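Local structure of GCN5-related N-acetyltransferase (Exiguobacterium sibiricum 255-15, 3GY9) at residues G28-L31 against V32-L36; S103-F106 against L107-R111. The protein binds coenzyme A and probably transfers an acyl group from it to a substrate not yet identified. All coordinates share one frame; numbering follows the deposited sequence.

Interaction 1. Residues G28-L31 against V32-L36; sequences GFQL and VERML. With SO4 (sulfate ion), chain D; SO4 (sulfate ion), chain F; SO4 (sulfate ion), chain E.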
loop_
_atom_site.group_PDB
_atom_site.type_symbol
_atom_site.label_atom_id
_atom_site.label_comp_id
_atom_site.label_asym_id
_atom_site.label_seq_id
_atom_site.Cartn_x
_atom_site.Cartn_y
_atom_site.Cartn_z
ATOM N N GLY A 28 -13.478 -1.715 -11.299
ATOM C CA GLY A 28 -12.582 -1.846 -12.441
ATOM C C GLY A 28 -11.121 -2.003 -12.062
ATOM O O GLY A 28 -10.260 -1.924 -12.920
ATOM N N PHE A 29 -10.830 -2.253 -10.790
ATOM C CA PHE A 29 -9.450 -2.367 -10.311
ATOM C C PHE A 29 -9.060 -3.839 -10.255
ATOM O O PHE A 29 -9.820 -4.666 -9.743
ATOM C CB PHE A 29 -9.297 -1.782 -8.898
ATOM C CG PHE A 29 -9.414 -0.288 -8.824
ATOM C CD1 PHE A 29 -8.479 0.531 -9.435
ATOM C CD2 PHE A 29 -10.443 0.307 -8.105
ATOM C CE1 PHE A 29 -8.583 1.926 -9.351
ATOM C CE2 PHE A 29 -10.549 1.676 -8.007
ATOM C CZ PHE A 29 -9.623 2.497 -8.640
ATOM N N GLN A 30 -7.871 -4.162 -10.757
ATOM C CA GLN A 30 -7.326 -5.511 -10.685
ATOM C C GLN A 30 -6.314 -5.652 -9.566
ATOM O O GLN A 30 -5.795 -6.750 -9.347
ATOM C CB GLN A 30 -6.616 -5.889 -11.988
ATOM C CG GLN A 30 -7.504 -5.896 -13.215
ATOM C CD GLN A 30 -6.709 -5.890 -14.527
ATOM O OE1 GLN A 30 -5.508 -6.193 -14.549
ATOM N NE2 GLN A 30 -7.377 -5.531 -15.622
ATOM N N LEU A 31 -5.987 -4.577 -8.859
ATOM C CA LEU A 31 -4.828 -4.648 -7.956
ATOM C C LEU A 31 -4.962 -5.611 -6.777
ATOM O O LEU A 31 -3.943 -6.150 -6.332
ATOM C CB LEU A 31 -4.391 -3.267 -7.482
ATOM C CG LEU A 31 -5.162 -2.630 -6.326
ATOM C CD1 LEU A 31 -4.534 -1.273 -6.047
ATOM C CD2 LEU A 31 -6.595 -2.434 -6.641
ATOM N N VAL A 32 -6.170 -5.835 -6.254
ATOM C CA VAL A 32 -6.335 -6.795 -5.163
ATOM C C VAL A 32 -6.284 -8.219 -5.726
ATOM O O VAL A 32 -5.606 -9.100 -5.174
ATOM C CB VAL A 32 -7.648 -6.582 -4.380
ATOM C CG1 VAL A 32 -7.778 -7.603 -3.259
ATOM C CG2 VAL A 32 -7.704 -5.174 -3.820
ATOM N N GLU A 33 -6.971 -8.430 -6.843
ATOM C CA GLU A 33 -6.925 -9.716 -7.526
ATOM C C GLU A 33 -5.493 -10.104 -7.889
ATOM O O GLU A 33 -5.091 -11.250 -7.686
ATOM C CB GLU A 33 -7.757 -9.642 -8.795
ATOM C CG GLU A 33 -7.987 -10.962 -9.464
ATOM C CD GLU A 33 -9.211 -10.915 -10.358
ATOM O OE1 GLU A 33 -9.222 -10.073 -11.279
ATOM O OE2 GLU A 33 -10.169 -11.689 -10.117
ATOM N N ARG A 34 -4.720 -9.166 -8.443
ATOM C CA ARG A 34 -3.349 -9.444 -8.841
ATOM C C ARG A 34 -2.514 -9.842 -7.631
ATOM O O ARG A 34 -1.761 -10.829 -7.668
ATOM C CB ARG A 34 -2.730 -8.218 -9.521
ATOM C CG ARG A 34 -3.205 -7.976 -10.930
ATOM C CD ARG A 34 -2.248 -7.044 -11.704
ATOM N NE ARG A 34 -2.585 -5.620 -11.625
ATOM C CZ ARG A 34 -2.200 -4.758 -10.676
ATOM N NH1 ARG A 34 -1.447 -5.129 -9.637
ATOM N NH2 ARG A 34 -2.586 -3.491 -10.760
HETATM N N MSE A 35 -2.653 -9.086 -6.551
HETATM C CA MSE A 35 -1.902 -9.337 -5.325
HETATM C C MSE A 35 -2.158 -10.764 -4.844
HETATM O O MSE A 35 -1.233 -11.512 -4.514
HETATM C CB MSE A 35 -2.319 -8.333 -4.240
HETATM C CG MSE A 35 -1.406 -8.291 -3.030
HETATM SE SE MSE A 35 -1.997 -9.442 -1.599
HETATM C CE MSE A 35 -3.362 -8.298 -0.901
ATOM N N LEU A 36 -3.424 -11.131 -4.781
ATOM C CA LEU A 36 -3.763 -12.423 -4.176
ATOM C C LEU A 36 -3.498 -13.578 -5.098
ATOM O O LEU A 36 -2.969 -14.649 -4.659
ATOM C CB LEU A 36 -5.213 -12.424 -3.733
ATOM C CG LEU A 36 -5.484 -11.439 -2.592
ATOM C CD1 LEU A 36 -6.985 -11.256 -2.410
ATOM C CD2 LEU A 36 -4.875 -11.868 -1.270
HETATM S S SO4 D . -5.609 -1.928 -11.429
HETATM O O1 SO4 D . -6.634 -1.831 -12.469
HETATM O O2 SO4 D . -6.194 -1.744 -10.105
HETATM O O3 SO4 D . -4.572 -0.924 -11.662
HETATM O O4 SO4 D . -5.016 -3.260 -11.516
HETATM S S SO4 F . 1.400 -8.225 -10.246
HETATM O O1 SO4 F . 0.598 -7.001 -10.276
HETATM O O2 SO4 F . 0.984 -9.000 -9.079
HETATM O O3 SO4 F . 2.825 -7.861 -10.241
HETATM O O4 SO4 F . 1.122 -9.019 -11.434
HETATM S S SO4 E . 0.661 -1.811 -7.926
HETATM O O1 SO4 E . -0.469 -1.616 -7.013
HETATM O O2 SO4 E . 0.489 -3.025 -8.716
HETATM O O3 SO4 E . 1.903 -1.881 -7.172
HETATM O O4 SO4 E . 0.769 -0.658 -8.830
HETATM O O HOH W 1 -8.873 -6.151 -7.563
#
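V32 meets the residue before it through methyls: CG2 sits 4.1 Å from CD2 of L31, and the valine side chain carries on into the interior against L21 and Y83, on which the L31 side chain also packs. At E33 the link back is through solvent. Water 1 accepts from the backbone N of E33 and donates to O of F29, joining the loop to the first turn of the helix, while the carboxylate of E33 goes to R37 in a salt bridge. R34 reaches the anions. Its N bonds to O of Q30 at 2.8 Å, the donor nearly in line with the carbonyl (171°). The side chain bends at chi3 (-92°), which brings the guanidinium back over the preceding turn, one face above CA of L31 and NH2 of R34 3.7 Å from CB of L31. NH2 makes a weak bond of 2.6 Å to O4 of the chain D sulfate, which also takes the N-H of Q30 on O1 at 3.1 Å and, weakly, that of L31 on O2. NH1 reaches two further sulfates, bonding to O2 of chain E and weakly to O1 of chain F. An alanine in place of L31 would remove CG and both methyls, and is likely to open a gap beside V32 and Y83. N of selenomethionine M35 closes the next turn on O of L31 at 3.2 Å. Backbone N-H groups and an arginine gathered round an anion at the start of helix 31-37 form a helix N-terminal anion site, occupied here by sulfate probably from the crystallisation liquor.

Interaction 2. Residues S103-F106 against L107-R111; sequences SEAF and LTYDR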
loop_
_atom_site.group_PDB
_atom_site.type_symbol
_atom_site.label_atom_id
_atom_site.label_comp_id
_atom_site.label_asym_id
_atom_site.label_seq_id
_atom_site.Cartn_x
_atom_site.Cartn_y
_atom_site.Cartn_z
ATOM N N SER A 103 6.915 4.507 6.993
ATOM C CA SER A 103 7.851 4.461 8.095
ATOM C C SER A 103 8.684 3.169 8.079
ATOM O O SER A 103 9.911 3.203 8.296
ATOM C CB SER A 103 7.101 4.662 9.409
ATOM O OG SER A 103 7.986 4.668 10.501
ATOM N N GLU A 104 8.046 2.047 7.784
ATOM C CA GLU A 104 8.776 0.792 7.752
ATOM C C GLU A 104 9.646 0.680 6.502
ATOM O O GLU A 104 10.793 0.258 6.593
ATOM C CB GLU A 104 7.827 -0.397 7.829
ATOM C CG GLU A 104 8.538 -1.734 7.880
ATOM C CD GLU A 104 7.601 -2.885 8.095
ATOM O OE1 GLU A 104 6.911 -2.894 9.141
ATOM O OE2 GLU A 104 7.558 -3.779 7.222
ATOM N N ALA A 105 9.109 1.034 5.338
ATOM C CA ALA A 105 9.824 0.831 4.103
ATOM C C ALA A 105 11.079 1.668 4.027
ATOM O O ALA A 105 12.067 1.260 3.415
ATOM C CB ALA A 105 8.916 1.126 2.911
ATOM N N PHE A 106 11.043 2.846 4.634
ATOM C CA PHE A 106 12.228 3.715 4.643
ATOM C C PHE A 106 13.369 3.188 5.527
ATOM O O PHE A 106 14.446 3.769 5.546
ATOM C CB PHE A 106 11.859 5.169 5.011
ATOM C CG PHE A 106 11.354 5.984 3.841
ATOM C CD1 PHE A 106 12.087 6.071 2.653
ATOM C CD2 PHE A 106 10.151 6.675 3.912
ATOM C CE1 PHE A 106 11.637 6.829 1.587
ATOM C CE2 PHE A 106 9.709 7.442 2.837
ATOM C CZ PHE A 106 10.438 7.500 1.675
ATOM N N LEU A 107 13.151 2.088 6.247
ATOM C CA LEU A 107 14.254 1.412 6.934
ATOM C C LEU A 107 15.113 0.629 5.953
ATOM O O LEU A 107 16.268 0.337 6.254
ATOM C CB LEU A 107 13.738 0.451 8.008
ATOM C CG LEU A 107 13.004 1.098 9.170
ATOM C CD1 LEU A 107 12.321 0.022 10.012
ATOM C CD2 LEU A 107 13.935 1.949 10.028
ATOM N N THR A 108 14.540 0.303 4.798
ATOM C CA THR A 108 15.204 -0.503 3.771
ATOM C C THR A 108 15.562 0.292 2.519
ATOM O O THR A 108 16.611 0.034 1.942
ATOM C CB THR A 108 14.319 -1.697 3.380
ATOM O OG1 THR A 108 14.118 -2.508 4.534
ATOM C CG2 THR A 108 14.978 -2.546 2.333
ATOM N N TYR A 109 14.725 1.265 2.138
ATOM C CA TYR A 109 14.818 1.966 0.854
ATOM C C TYR A 109 15.060 3.459 1.057
ATOM O O TYR A 109 14.626 4.042 2.047
ATOM C CB TYR A 109 13.555 1.743 0.001
ATOM C CG TYR A 109 13.288 0.267 -0.243
ATOM C CD1 TYR A 109 14.062 -0.459 -1.137
ATOM C CD2 TYR A 109 12.274 -0.390 0.424
ATOM C CE1 TYR A 109 13.817 -1.813 -1.373
ATOM C CE2 TYR A 109 12.027 -1.754 0.222
ATOM C CZ TYR A 109 12.820 -2.458 -0.672
ATOM O OH TYR A 109 12.620 -3.811 -0.867
ATOM N N ASP A 110 15.804 4.047 0.129
ATOM C CA ASP A 110 16.107 5.472 0.166
ATOM C C ASP A 110 15.106 6.284 -0.647
ATOM O O ASP A 110 15.115 7.518 -0.590
ATOM C CB ASP A 110 17.526 5.720 -0.346
ATOM C CG ASP A 110 18.554 5.172 0.590
ATOM O OD1 ASP A 110 18.525 5.571 1.763
ATOM O OD2 ASP A 110 19.356 4.317 0.191
ATOM N N ARG A 111 14.246 5.589 -1.387
ATOM C CA ARG A 111 13.223 6.220 -2.197
ATOM C C ARG A 111 12.038 5.291 -2.290
ATOM O O ARG A 111 12.231 4.083 -2.373
ATOM C CB ARG A 111 13.760 6.469 -3.601
ATOM C CG ARG A 111 12.764 7.120 -4.542
ATOM C CD ARG A 111 13.417 7.505 -5.874
ATOM N NE ARG A 111 14.299 8.659 -5.735
ATOM C CZ ARG A 111 15.614 8.661 -5.972
ATOM N NH1 ARG A 111 16.248 7.571 -6.399
ATOM N NH2 ARG A 111 16.304 9.788 -5.805
HETATM O O HOH W 2 11.682 -2.187 5.729
#
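S103 meets L107 through its backbone: the carbonyl O lies 3.8 Å from CG of the leucine. The leucine side chain also passes the E104 carbonyl, whose O is 3.3 Å from CB of L107. The same O of E104 takes the N-H of L107 at 3.0 Å, from well above the carbonyl plane, and accepts a hydrogen bond from water 2, which bonds to OG1 of T108. The E104 carboxylate turns to R8 and Y67. The carbonyl of A105 takes two donors, T108 N from above its plane at 3.0 Å and Y109 N in the plane at 2.9 Å. With chi1 at -57°, the tyrosine ring stands beside the backbone N, bringing CD2 to 3.4 Å from O of A105; T108 CG2 lies over the centre of one ring face, and the hydroxyl reaches O of G48. F106 turns its ring edge to the returning chain, CD1 3.3 Å from O of Y109 and in the ring plane, and its CA makes a CH...O contact with that same oxygen. The ring also meets F145 and packs on L112 and L140. The L107 and T108 bonds run i to i+3, as in a 3-10 turn, and that of Y109 i to i+4, as where a helix gives way to a loop. Three N-H groups and a water thus grip two carbonyls: backbone bonds mainly fix the turn, and F106 and Y109 tie it to the fold.

Interaction 1 comes first along the chain and has closed before interaction 2 opens. Their centres are 24 Å apart, on opposite sides of the centre of the chain, and their nearest atoms stay about 14 Å from each other. The 28-36 contact lies at the start of helix 31-37 and packs on strands 61-69 and 76-84; the side chain of L31 is about 7 Å from the bound coenzyme A. The 103-111 contact lies at the far end of helix 93-105, where the chain turns into strand 111-114, which pairs in parallel with 76-84. The mixed sheet of this GNAT domain therefore joins the two, and residues of helix 93-105 and strand 76-84 line the cofactor pocket.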